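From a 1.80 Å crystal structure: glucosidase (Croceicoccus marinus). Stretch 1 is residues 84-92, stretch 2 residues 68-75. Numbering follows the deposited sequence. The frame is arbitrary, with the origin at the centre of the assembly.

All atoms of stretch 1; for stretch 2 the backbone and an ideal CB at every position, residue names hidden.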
# COMPACT_ATOMS: atom_id res chain seq x y z
N ALA A 84 7.45 7.62 31.47
CA ALA A 84 7.86 6.30 31.93
C ALA A 84 6.72 5.28 31.87
O ALA A 84 6.99 4.08 31.94
CB ALA A 84 8.42 6.38 33.35
N SER A 85 5.47 5.73 31.74
CA SER A 85 4.34 4.81 31.66
C SER A 85 4.14 4.23 30.26
O SER A 85 3.30 3.34 30.09
CB SER A 85 3.03 5.51 32.08
OG SER A 85 3.10 6.00 33.42
N TYR A 86 4.89 4.71 29.27
CA TYR A 86 4.73 4.34 27.88
C TYR A 86 5.86 3.42 27.45
O TYR A 86 6.97 3.48 27.98
CB TYR A 86 4.71 5.58 26.98
CG TYR A 86 3.52 6.46 27.21
CD1 TYR A 86 3.44 7.28 28.34
CD2 TYR A 86 2.45 6.47 26.32
CE1 TYR A 86 2.33 8.09 28.57
CE2 TYR A 86 1.34 7.28 26.54
CZ TYR A 86 1.29 8.08 27.67
OH TYR A 86 0.19 8.88 27.90
N ASN A 87 5.57 2.57 26.47
CA ASN A 87 6.53 1.57 25.97
C ASN A 87 6.79 1.91 24.50
O ASN A 87 6.16 1.35 23.60
CB ASN A 87 5.97 0.14 26.17
CG ASN A 87 6.83 -0.95 25.53
OD1 ASN A 87 8.02 -0.75 25.27
ND2 ASN A 87 6.21 -2.09 25.26
N PHE A 88 7.70 2.86 24.28
CA PHE A 88 7.96 3.40 22.94
C PHE A 88 9.15 2.75 22.24
O PHE A 88 9.34 2.99 21.04
CB PHE A 88 8.22 4.91 23.01
CG PHE A 88 7.00 5.76 23.34
CD1 PHE A 88 5.81 5.62 22.63
CD2 PHE A 88 7.07 6.73 24.32
CE1 PHE A 88 4.70 6.43 22.92
CE2 PHE A 88 5.97 7.56 24.61
CZ PHE A 88 4.78 7.40 23.91
N ALA A 89 9.94 1.92 22.93
CA ALA A 89 11.27 1.59 22.43
C ALA A 89 11.22 0.95 21.04
O ALA A 89 11.88 1.43 20.11
CB ALA A 89 12.00 0.67 23.41
N ALA A 90 10.46 -0.13 20.89
CA ALA A 90 10.50 -0.83 19.60
C ALA A 90 9.86 0.03 18.52
O ALA A 90 10.35 0.10 17.39
CB ALA A 90 9.81 -2.19 19.70
N THR A 91 8.75 0.69 18.86
CA THR A 91 8.09 1.56 17.90
C THR A 91 8.99 2.72 17.50
O THR A 91 9.05 3.10 16.32
CB THR A 91 6.76 2.06 18.48
OG1 THR A 91 5.97 0.95 18.90
CG2 THR A 91 5.99 2.86 17.42
N ASP A 92 9.73 3.28 18.46
CA ASP A 92 10.71 4.32 18.14
C ASP A 92 11.71 3.82 17.10
O ASP A 92 12.10 4.57 16.20
CB ASP A 92 11.49 4.73 19.40
CG ASP A 92 10.71 5.64 20.32
OD1 ASP A 92 9.59 6.06 19.96
OD2 ASP A 92 11.23 5.93 21.42
N UNK A 68 -0.86 -5.43 28.90
CA UNK A 68 -0.09 -6.26 27.97
C UNK A 68 1.32 -5.68 27.90
O UNK A 68 1.48 -4.48 27.61
CB UNK A 68 -0.74 -6.31 26.59
N UNK A 69 2.36 -6.47 28.19
CA UNK A 69 3.72 -5.91 28.21
C UNK A 69 4.15 -5.27 26.90
O UNK A 69 4.89 -4.27 26.93
CB UNK A 69 4.72 -7.01 28.57
N UNK A 70 3.73 -5.80 25.76
CA UNK A 70 4.18 -5.29 24.48
C UNK A 70 3.38 -4.08 24.01
O UNK A 70 3.73 -3.48 22.98
CB UNK A 70 4.10 -6.40 23.43
N UNK A 71 2.31 -3.72 24.72
CA UNK A 71 1.46 -2.60 24.33
C UNK A 71 2.18 -1.27 24.55
O UNK A 71 3.09 -1.16 25.37
CB UNK A 71 0.15 -2.63 25.12
N UNK A 72 1.75 -0.25 23.80
CA UNK A 72 2.32 1.09 23.93
C UNK A 72 2.07 1.68 25.31
O UNK A 72 2.83 2.55 25.76
CB UNK A 72 1.74 2.02 22.86
N UNK A 73 1.00 1.26 25.98
CA UNK A 73 0.69 1.65 27.35
C UNK A 73 0.43 0.36 28.11
O UNK A 73 -0.71 -0.10 28.22
CB UNK A 73 -0.50 2.60 27.42
N UNK A 74 1.49 -0.28 28.62
CA UNK A 74 1.35 -1.68 29.07
C UNK A 74 0.53 -1.86 30.33
O UNK A 74 -0.01 -2.95 30.53
CB UNK A 74 2.74 -2.28 29.31
N UNK A 75 0.43 -0.84 31.18
CA UNK A 75 -0.25 -0.93 32.47
C UNK A 75 -1.26 0.20 32.54
O UNK A 75 -0.89 1.36 32.75
CB UNK A 75 0.74 -0.86 33.64

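Position 68 lies far from its partner: no atom of stretch 1 is within 5.5 Å of its ideal CB, so stretch 1 sets no preference. The backbone is informative, because 68 to 71 form a type I turn closed by N of 71 on O of 68 at 3.1 Å; a short polar side chain able to accept from the turn would suit. It is Asn68, whose OD1 accepts from N of position 70 at 3.2 Å.

At position 69, CA-to-CB points away from stretch 1, and phi/psi of -58/-35 fits the second residue of such a turn. That phi admits proline as well as many other residues. The deposited residue is Pro69. Its backbone O lies 3.0 Å from Asn87 ND2.

Position 70, at -83/-7, also points away; its ideal CB comes no closer than 5.1 Å to Asn87 ND2. Small or polar residues would fit. Thr70 is found, with chi1 in the p well and its N bonded to Asn68 OD1.

Position 71 directs its CB away as well, leaving its carbonyl to meet stretch 1: Asn87 ND2 donates to O of 71 at 3.3 Å, with an N-H...acceptor angle of 144°. This bond makes no demand on the side chain, so the choice is wide. Ser71 occupies the site; its OG accepts a weak hydrogen bond from N of 73 at 3.4 Å.

Position 72 is the centre of the contact. Its O accepts from Asn87 N at 2.8 Å and 164°, and also receives a CA-H...O contact from Tyr86 CA at 3.4 Å. CA-to-CB points away, yet the ideal CB is 5.3 Å from Phe88 CE1, and the Phe88 ring and the Thr91 side chain lie farther along on stretch 1. A side chain long enough to turn back is therefore favoured, and leucine, isoleucine or methionine are all plausible. Leu72, with chi1 m and chi2 t, does turn back: CD2 reaches Phe88 CD1 at 4.2 Å and Thr91 OG1 at 3.6 Å.

At position 73, CB projects sideways, with Tyr86 CD2 5.0 Å and Ser85 O 4.7 Å from the ideal CB. One face of the Tyr86 ring, turned toward this position, invites an apolar group, either aromatic or a long aliphatic. Phe73, with chi1 t, presents its edge to that face: centroids are 4.9 Å apart, planes at 71°, and CD1 is 3.7 Å from Tyr86 CE2. Its CE1 also packs 3.6 Å from Ser85 CB.

Position 74 points sideways, its ideal CB 5.1 Å from Asn87 CB. A phi of -71° is compatible with proline, though a small apolar residue could also serve. Pro74 places CD 3.5 Å from Ser85 O and 3.9 Å from Asn87 CB.

Position 75 points sideways into space that stretch 1 leaves empty, so polar residues would be tolerated. Asp75 instead connects through its backbone: one water accepts from Asp75 N and donates to Asp75 O, each at 2.8 Å from the water O, and donates to Ser85 O at 2.7 Å.

Stretch 2, residues 68-75: NPTSLFPD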
# COMPACT_ATOMS: atom_id res chain seq x y z
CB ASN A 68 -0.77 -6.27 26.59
CG ASN A 68 -0.03 -7.11 25.56
OD1 ASN A 68 1.10 -7.55 25.77
ND2 ASN A 68 -0.67 -7.32 24.41
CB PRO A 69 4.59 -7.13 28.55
CG PRO A 69 3.70 -8.00 29.36
CD PRO A 69 2.31 -7.82 28.78
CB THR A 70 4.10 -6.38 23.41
OG1 THR A 70 2.74 -6.80 23.25
CG2 THR A 70 4.95 -7.58 23.79
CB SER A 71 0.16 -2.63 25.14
OG SER A 71 -0.64 -1.47 24.93
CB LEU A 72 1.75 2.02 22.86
CG LEU A 72 2.14 1.81 21.40
CD1 LEU A 72 1.12 2.48 20.50
CD2 LEU A 72 3.51 2.39 21.14
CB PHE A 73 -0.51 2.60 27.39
CG PHE A 73 -0.58 3.44 28.64
CD1 PHE A 73 0.23 4.56 28.78
CD2 PHE A 73 -1.47 3.11 29.66
CE1 PHE A 73 0.16 5.34 29.92
CE2 PHE A 73 -1.54 3.89 30.80
CZ PHE A 73 -0.72 5.00 30.93
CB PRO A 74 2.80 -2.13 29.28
CG PRO A 74 3.59 -0.88 29.40
CD PRO A 74 2.88 0.17 28.61
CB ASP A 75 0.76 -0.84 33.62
CG ASP A 75 0.12 -0.91 35.00
OD1 ASP A 75 -1.10 -0.68 35.15
OD2 ASP A 75 0.86 -1.19 35.96
O HOH W 1 1.47 1.75 31.37
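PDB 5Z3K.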